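Local coordinates for SIR4-interacting protein SIF2 (Saccharomyces cerevisiae, PDB 1R5M) that acts in the SET3 corepressor complex and antagonizes telomeric silencing, here represented by its C-terminal WD40 beta-propeller domain, at residues L145-S154 with S166-W176. Numbering follows the deposited sequence.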
loop_
_atom_site.group_PDB
_atom_site.type_symbol
_atom_site.label_atom_id
_atom_site.label_comp_id
_atom_site.label_asym_id
_atom_site.label_seq_id
_atom_site.Cartn_x
_atom_site.Cartn_y
_atom_site.Cartn_z
ATOM N N LEU A 145 7.900 18.098 -7.922
ATOM C CA LEU A 145 8.357 18.194 -6.536
ATOM C C LEU A 145 9.654 17.413 -6.365
ATOM O O LEU A 145 9.636 16.211 -6.091
ATOM C CB LEU A 145 7.278 17.635 -5.602
ATOM C CG LEU A 145 6.035 18.503 -5.339
ATOM C CD1 LEU A 145 5.369 18.917 -6.637
ATOM C CD2 LEU A 145 5.062 17.721 -4.467
ATOM N N ASN A 146 10.778 18.106 -6.500
ATOM C CA ASN A 146 12.074 17.448 -6.407
ATOM C C ASN A 146 12.920 17.869 -5.211
ATOM O O ASN A 146 13.368 19.011 -5.121
ATOM C CB ASN A 146 12.842 17.690 -7.708
ATOM C CG ASN A 146 14.021 16.762 -7.865
ATOM O OD1 ASN A 146 13.909 15.560 -7.624
ATOM N ND2 ASN A 146 15.159 17.309 -8.280
ATOM N N PHE A 147 13.129 16.934 -4.289
ATOM C CA PHE A 147 13.938 17.189 -3.104
ATOM C C PHE A 147 14.617 15.896 -2.653
ATOM O O PHE A 147 15.781 15.903 -2.251
ATOM C CB PHE A 147 13.080 17.755 -1.970
ATOM C CG PHE A 147 13.883 18.376 -0.864
ATOM C CD1 PHE A 147 14.575 19.566 -1.078
ATOM C CD2 PHE A 147 13.969 17.766 0.380
ATOM C CE1 PHE A 147 15.342 20.138 -0.067
ATOM C CE2 PHE A 147 14.735 18.330 1.401
ATOM C CZ PHE A 147 15.422 19.518 1.175
ATOM N N HIS A 148 13.887 14.784 -2.717
ATOM C CA HIS A 148 14.446 13.488 -2.337
ATOM C C HIS A 148 15.573 13.124 -3.296
ATOM O O HIS A 148 15.545 13.507 -4.463
ATOM C CB HIS A 148 13.384 12.390 -2.431
ATOM C CG HIS A 148 12.313 12.477 -1.390
ATOM N ND1 HIS A 148 12.487 12.017 -0.101
ATOM C CD2 HIS A 148 11.043 12.942 -1.457
ATOM C CE1 HIS A 148 11.366 12.191 0.579
ATOM N NE2 HIS A 148 10.476 12.750 -0.222
ATOM N N ARG A 149 16.548 12.365 -2.805
ATOM C CA ARG A 149 17.664 11.925 -3.632
ATOM C C ARG A 149 17.850 10.414 -3.525
ATOM O O ARG A 149 18.932 9.887 -3.784
ATOM C CB ARG A 149 18.952 12.650 -3.231
ATOM C CG ARG A 149 18.940 14.136 -3.566
ATOM C CD ARG A 149 20.353 14.662 -3.757
ATOM N NE ARG A 149 21.136 14.636 -2.524
ATOM C CZ ARG A 149 21.052 15.552 -1.565
ATOM N NH1 ARG A 149 20.216 16.574 -1.692
ATOM N NH2 ARG A 149 21.813 15.453 -0.481
ATOM N N ALA A 150 16.780 9.725 -3.143
ATOM C CA ALA A 150 16.785 8.271 -3.009
ATOM C C ALA A 150 15.412 7.761 -3.458
ATOM O O ALA A 150 14.452 8.530 -3.521
ATOM C CB ALA A 150 17.059 7.874 -1.558
ATOM N N PRO A 151 15.300 6.464 -3.784
ATOM C CA PRO A 151 14.021 5.898 -4.230
ATOM C C PRO A 151 12.846 6.187 -3.298
ATOM O O PRO A 151 12.948 6.031 -2.084
ATOM C CB PRO A 151 14.320 4.406 -4.329
ATOM C CG PRO A 151 15.764 4.389 -4.719
ATOM C CD PRO A 151 16.365 5.443 -3.820
ATOM N N ILE A 152 11.729 6.598 -3.887
ATOM C CA ILE A 152 10.526 6.911 -3.124
ATOM C C ILE A 152 9.836 5.615 -2.719
ATOM O O ILE A 152 9.594 4.747 -3.561
ATOM C CB ILE A 152 9.558 7.761 -3.967
ATOM C CG1 ILE A 152 10.266 9.033 -4.440
ATOM C CG2 ILE A 152 8.313 8.092 -3.157
ATOM C CD1 ILE A 152 10.786 9.905 -3.311
ATOM N N VAL A 153 9.521 5.481 -1.433
ATOM C CA VAL A 153 8.865 4.271 -0.941
ATOM C C VAL A 153 7.415 4.482 -0.527
ATOM O O VAL A 153 6.601 3.564 -0.628
ATOM C CB VAL A 153 9.620 3.655 0.268
ATOM C CG1 VAL A 153 11.048 3.327 -0.119
ATOM C CG2 VAL A 153 9.602 4.604 1.450
ATOM N N SER A 154 7.086 5.684 -0.065
ATOM C CA SER A 154 5.725 5.955 0.370
ATOM C C SER A 154 5.312 7.399 0.117
ATOM O O SER A 154 6.117 8.321 0.251
ATOM C CB SER A 154 5.588 5.633 1.865
ATOM O OG SER A 154 4.249 5.794 2.312
ATOM N N SER A 166 5.947 12.408 1.832
ATOM C CA SER A 166 6.672 11.458 0.999
ATOM C C SER A 166 7.899 11.000 1.766
ATOM O O SER A 166 8.497 11.770 2.517
ATOM C CB SER A 166 7.090 12.097 -0.333
ATOM O OG SER A 166 7.874 13.259 -0.130
ATOM N N MET A 167 8.258 9.735 1.599
ATOM C CA MET A 167 9.428 9.201 2.279
ATOM C C MET A 167 10.205 8.324 1.317
ATOM O O MET A 167 9.615 7.605 0.510
ATOM C CB MET A 167 9.020 8.382 3.510
ATOM C CG MET A 167 10.211 7.920 4.349
ATOM S SD MET A 167 9.727 7.188 5.922
ATOM C CE MET A 167 9.018 5.689 5.321
ATOM N N ASP A 168 11.531 8.406 1.386
ATOM C CA ASP A 168 12.370 7.589 0.522
ATOM C C ASP A 168 13.045 6.470 1.313
ATOM O O ASP A 168 12.866 6.364 2.530
ATOM C CB ASP A 168 13.416 8.445 -0.226
ATOM C CG ASP A 168 14.369 9.189 0.700
ATOM O OD1 ASP A 168 14.816 8.613 1.715
ATOM O OD2 ASP A 168 14.692 10.358 0.388
ATOM N N VAL A 169 13.808 5.634 0.615
ATOM C CA VAL A 169 14.487 4.504 1.240
ATOM C C VAL A 169 15.475 4.877 2.337
ATOM O O VAL A 169 15.748 4.068 3.226
ATOM C CB VAL A 169 15.227 3.641 0.193
ATOM C CG1 VAL A 169 14.235 3.026 -0.770
ATOM C CG2 VAL A 169 16.238 4.477 -0.552
ATOM N N GLU A 170 16.018 6.090 2.278
ATOM C CA GLU A 170 16.969 6.536 3.291
ATOM C C GLU A 170 16.224 7.184 4.453
ATOM O O GLU A 170 16.825 7.790 5.338
ATOM C CB GLU A 170 17.962 7.530 2.684
ATOM C CG GLU A 170 18.837 6.936 1.590
ATOM C CD GLU A 170 19.602 5.712 2.059
ATOM O OE1 GLU A 170 20.196 5.767 3.155
ATOM O OE2 GLU A 170 19.615 4.698 1.328
ATOM N N ASN A 171 14.904 7.038 4.428
ATOM C CA ASN A 171 14.016 7.582 5.444
ATOM C C ASN A 171 13.931 9.096 5.512
ATOM O O ASN A 171 13.488 9.654 6.515
ATOM C CB ASN A 171 14.354 7.009 6.817
ATOM C CG ASN A 171 13.882 5.579 6.966
ATOM O OD1 ASN A 171 12.687 5.288 6.840
ATOM N ND2 ASN A 171 14.813 4.676 7.229
ATOM N N VAL A 172 14.358 9.769 4.453
ATOM C CA VAL A 172 14.224 11.214 4.428
ATOM C C VAL A 172 12.729 11.368 4.189
ATOM O O VAL A 172 12.187 10.784 3.251
ATOM C CB VAL A 172 15.008 11.848 3.269
ATOM C CG1 VAL A 172 14.667 13.328 3.152
ATOM C CG2 VAL A 172 16.500 11.681 3.512
ATOM N N THR A 173 12.065 12.123 5.052
ATOM C CA THR A 173 10.627 12.314 4.947
ATOM C C THR A 173 10.318 13.786 4.748
ATOM O O THR A 173 10.834 14.641 5.466
ATOM C CB THR A 173 9.932 11.793 6.212
ATOM O OG1 THR A 173 10.307 10.425 6.419
ATOM C CG2 THR A 173 8.423 11.879 6.072
ATOM N N ILE A 174 9.465 14.075 3.770
ATOM C CA ILE A 174 9.118 15.451 3.448
ATOM C C ILE A 174 7.623 15.734 3.499
ATOM O O ILE A 174 6.820 14.929 3.029
ATOM C CB ILE A 174 9.604 15.808 2.022
ATOM C CG1 ILE A 174 11.107 15.554 1.896
ATOM C CG2 ILE A 174 9.255 17.253 1.694
ATOM C CD1 ILE A 174 11.957 16.387 2.824
ATOM N N LEU A 175 7.268 16.880 4.075
ATOM C CA LEU A 175 5.883 17.336 4.142
ATOM C C LEU A 175 5.804 18.418 3.071
ATOM O O LEU A 175 6.536 19.408 3.130
ATOM C CB LEU A 175 5.565 17.946 5.510
ATOM C CG LEU A 175 4.284 18.785 5.553
ATOM C CD1 LEU A 175 3.066 17.911 5.277
ATOM C CD2 LEU A 175 4.171 19.455 6.920
ATOM N N TRP A 176 4.935 18.218 2.088
ATOM C CA TRP A 176 4.788 19.171 0.993
ATOM C C TRP A 176 3.438 19.853 0.944
ATOM O O TRP A 176 2.428 19.284 1.350
ATOM C CB TRP A 176 4.902 18.488 -0.376
ATOM C CG TRP A 176 6.115 17.681 -0.666
ATOM C CD1 TRP A 176 6.349 16.382 -0.309
ATOM C CD2 TRP A 176 7.228 18.087 -1.461
ATOM N NE1 TRP A 176 7.538 15.953 -0.843
ATOM C CE2 TRP A 176 8.101 16.981 -1.556
ATOM C CE3 TRP A 176 7.571 19.283 -2.110
ATOM C CZ2 TRP A 176 9.300 17.034 -2.274
ATOM C CZ3 TRP A 176 8.764 19.335 -2.824
ATOM C CH2 TRP A 176 9.612 18.215 -2.899
HETATM O O HOH W 1 16.974 11.820 -0.001
#
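His-148 lies edge-on between Asp-168 and Ser-166, both partners close to its ring plane. His-148 ND1 donates to Asp-168 OD2 (2.8 Å, 156°); the carboxylate plane is turned 77° from the ring, and ND1 approaches OD2 from above it. At the other ring nitrogen, His-148 NE2 and Ser-166 OG share a hydrogen bond of 2.7 Å. In Ser-166, chi1 of 57° sets OG between its own backbone N and carbonyl carbon, where Ser-166 OG accepts a 2.8 Å bond from Trp-176 NE1, in the indole plane, as well as pairing with the histidine. Two side-chain bonds thus fix the rotation of the imidazole. Asp-168 is itself anchored: OD1 accepts from Val-172 N, just past the type I turn from Asp-168 to Asn-171, while a water links OD2 to Arg-149 N. The Trp-176 indole carries Leu-145 CB over its six-membered ring, 3.6 Å from the centroid, with Ile-174 CG2 on the opposite face. Farther along, Met-167 O accepts from both Val-153 N and Ser-154 N, the signature of a classic beta bulge. The Asp-His-Ser-Trp chain of hydrogen bonds is the structural tetrad of WD40 propellers, here tying the loop between strands 141-145 and 152-157 to strands 163-168 and 173-177 of the next blade.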